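Local coordinates for exoribonuclease II, mitochondrial (Candida glabrata, PDB 6F3H), which probably degrades RNA from its 3' end as the exoribonuclease component of the mitochondrial RNA degradosome, using a magnesium-dependent RNB-type active site, at residues A[165-170]-A[245-250]. The protein carries 1 engineered substitution. Sequence-based numbering, arbitrary orientation.
Sequences SKHVNF and TVAVLP
Val168 and Val246 form the firm middle of this antiparallel pairing, where two backbone hydrogen bonds close a ring: Val168 N gives to Val246 O at 3.0 Å, and Val246 N returns one to Val168 O, in the plane of that carbonyl. On the face carrying the valines, Val168 CG1 packs against Val248 CG2 at 3.8 Å, while Val246 CG1 meets Phe170 CD1 at the edge of the ring. The opposite face carries His167, whose CG stands anti to the carbonyl carbon (chi1 -81°), laying the imidazole across Ala247; Ala247 CB makes a CH-pi contact over the face of the His167 ring, 4.1 Å from its centroid. His167 ND1 and Thr245 OG1 share a hydrogen bond at 3.1 Å, and His167 NE2 has a weak one to Asp359; together they would help to hold the ring's rotation. Strand 166-169 is an outer strand of a three-stranded antiparallel sheet, with strand 242-248 in the centre and strand 231-237 beyond; helix 725-761 touches the histidine side, and the pairing lies away from the magnesium site. Thr245, Val246 and Val248 are buried, whereas Lys166 is exposed: its N bonds Val248 O weakly, and its chain leads away from the partner strand.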
loop_
_atom_site.group_PDB
_atom_site.type_symbol
_atom_site.label_atom_id
_atom_site.label_comp_id
_atom_site.label_asym_id
_atom_site.label_seq_id
_atom_site.Cartn_x
_atom_site.Cartn_y
_atom_site.Cartn_z
ATOM N N SER A 165 1.435 -13.829 13.886
ATOM C CA SER A 165 1.350 -13.845 12.432
ATOM C C SER A 165 2.648 -13.342 11.824
ATOM O O SER A 165 3.229 -12.370 12.311
ATOM C CB SER A 165 0.172 -12.970 11.990
ATOM O OG SER A 165 0.258 -12.580 10.632
ATOM N N LYS A 166 3.115 -14.018 10.765
ATOM C CA LYS A 166 4.374 -13.674 10.082
ATOM C C LYS A 166 4.251 -13.891 8.581
ATOM O O LYS A 166 3.932 -14.997 8.138
ATOM C CB LYS A 166 5.560 -14.498 10.581
ATOM C CG LYS A 166 6.701 -14.427 9.579
ATOM C CD LYS A 166 7.606 -15.628 9.561
ATOM C CE LYS A 166 8.909 -15.322 10.261
ATOM N NZ LYS A 166 9.762 -16.545 10.281
ATOM N N HIS A 167 4.550 -12.858 7.799
ATOM C CA HIS A 167 4.336 -12.935 6.367
ATOM C C HIS A 167 5.476 -13.634 5.658
ATOM O O HIS A 167 6.602 -13.701 6.150
ATOM C CB HIS A 167 4.171 -11.545 5.766
ATOM C CG HIS A 167 2.797 -10.983 5.941
ATOM N ND1 HIS A 167 1.939 -10.754 4.882
ATOM C CD2 HIS A 167 2.119 -10.638 7.061
ATOM C CE1 HIS A 167 0.794 -10.283 5.345
ATOM N NE2 HIS A 167 0.877 -10.206 6.663
ATOM N N VAL A 168 5.175 -14.129 4.457
ATOM C CA VAL A 168 6.203 -14.626 3.555
ATOM C C VAL A 168 5.837 -14.241 2.133
ATOM O O VAL A 168 4.661 -14.234 1.747
ATOM C CB VAL A 168 6.424 -16.149 3.639
ATOM C CG1 VAL A 168 6.610 -16.584 5.052
ATOM C CG2 VAL A 168 5.267 -16.876 3.029
ATOM N N ASN A 169 6.872 -13.912 1.359
ATOM C CA ASN A 169 6.699 -13.692 -0.061
ATOM C C ASN A 169 5.976 -14.889 -0.633
ATOM O O ASN A 169 6.280 -16.035 -0.298
ATOM C CB ASN A 169 8.050 -13.502 -0.751
ATOM C CG ASN A 169 7.924 -13.384 -2.261
ATOM O OD1 ASN A 169 6.867 -13.004 -2.785
ATOM N ND2 ASN A 169 8.999 -13.736 -2.974
ATOM N N PHE A 170 4.951 -14.626 -1.416
ATOM C CA PHE A 170 4.209 -15.748 -1.947
ATOM C C PHE A 170 5.032 -16.540 -2.957
ATOM O O PHE A 170 4.840 -17.750 -3.098
ATOM C CB PHE A 170 2.925 -15.234 -2.556
ATOM C CG PHE A 170 1.965 -16.296 -2.850
ATOM C CD1 PHE A 170 1.122 -16.760 -1.861
ATOM C CD2 PHE A 170 1.898 -16.850 -4.108
ATOM C CE1 PHE A 170 0.217 -17.767 -2.125
ATOM C CE2 PHE A 170 0.990 -17.857 -4.382
ATOM C CZ PHE A 170 0.148 -18.317 -3.382
ATOM N N THR A 245 2.052 -11.705 -0.877
ATOM C CA THR A 245 2.492 -12.205 0.406
ATOM C C THR A 245 1.305 -12.882 1.065
ATOM O O THR A 245 0.155 -12.696 0.650
ATOM C CB THR A 245 3.040 -11.062 1.245
ATOM O OG1 THR A 245 3.701 -11.572 2.412
ATOM C CG2 THR A 245 1.892 -10.135 1.621
ATOM N N VAL A 246 1.600 -13.701 2.070
ATOM C CA VAL A 246 0.559 -14.298 2.901
ATOM C C VAL A 246 1.106 -14.508 4.301
ATOM O O VAL A 246 2.258 -14.896 4.484
ATOM C CB VAL A 246 0.069 -15.623 2.287
ATOM C CG1 VAL A 246 1.224 -16.595 2.151
ATOM C CG2 VAL A 246 -1.064 -16.218 3.101
ATOM N N ALA A 247 0.268 -14.271 5.289
ATOM C CA ALA A 247 0.676 -14.493 6.660
ATOM C C ALA A 247 0.713 -15.985 6.962
ATOM O O ALA A 247 -0.080 -16.767 6.434
ATOM C CB ALA A 247 -0.292 -13.787 7.614
ATOM N N VAL A 248 1.658 -16.382 7.802
ATOM C CA VAL A 248 1.732 -17.736 8.331
ATOM C C VAL A 248 1.333 -17.651 9.799
ATOM O O VAL A 248 2.137 -17.256 10.646
ATOM C CB VAL A 248 3.131 -18.329 8.160
ATOM C CG1 VAL A 248 3.155 -19.775 8.593
ATOM C CG2 VAL A 248 3.586 -18.145 6.752
ATOM N N LEU A 249 0.119 -18.024 10.115
ATOM C CA LEU A 249 -0.408 -17.870 11.465
ATOM C C LEU A 249 0.100 -18.983 12.378
ATOM O O LEU A 249 0.236 -20.127 11.943
ATOM C CB LEU A 249 -1.926 -17.875 11.434
ATOM C CG LEU A 249 -2.492 -16.963 10.350
ATOM C CD1 LEU A 249 -3.976 -17.044 10.335
ATOM C CD2 LEU A 249 -2.059 -15.554 10.599
ATOM N N PRO A 250 0.373 -18.676 13.646
ATOM C CA PRO A 250 0.959 -19.683 14.539
ATOM C C PRO A 250 0.003 -20.838 14.837
ATOM O O PRO A 250 -1.201 -20.664 15.053
ATOM C CB PRO A 250 1.281 -18.882 15.803
ATOM C CG PRO A 250 0.226 -17.821 15.810
ATOM C CD PRO A 250 -0.026 -17.457 14.374
#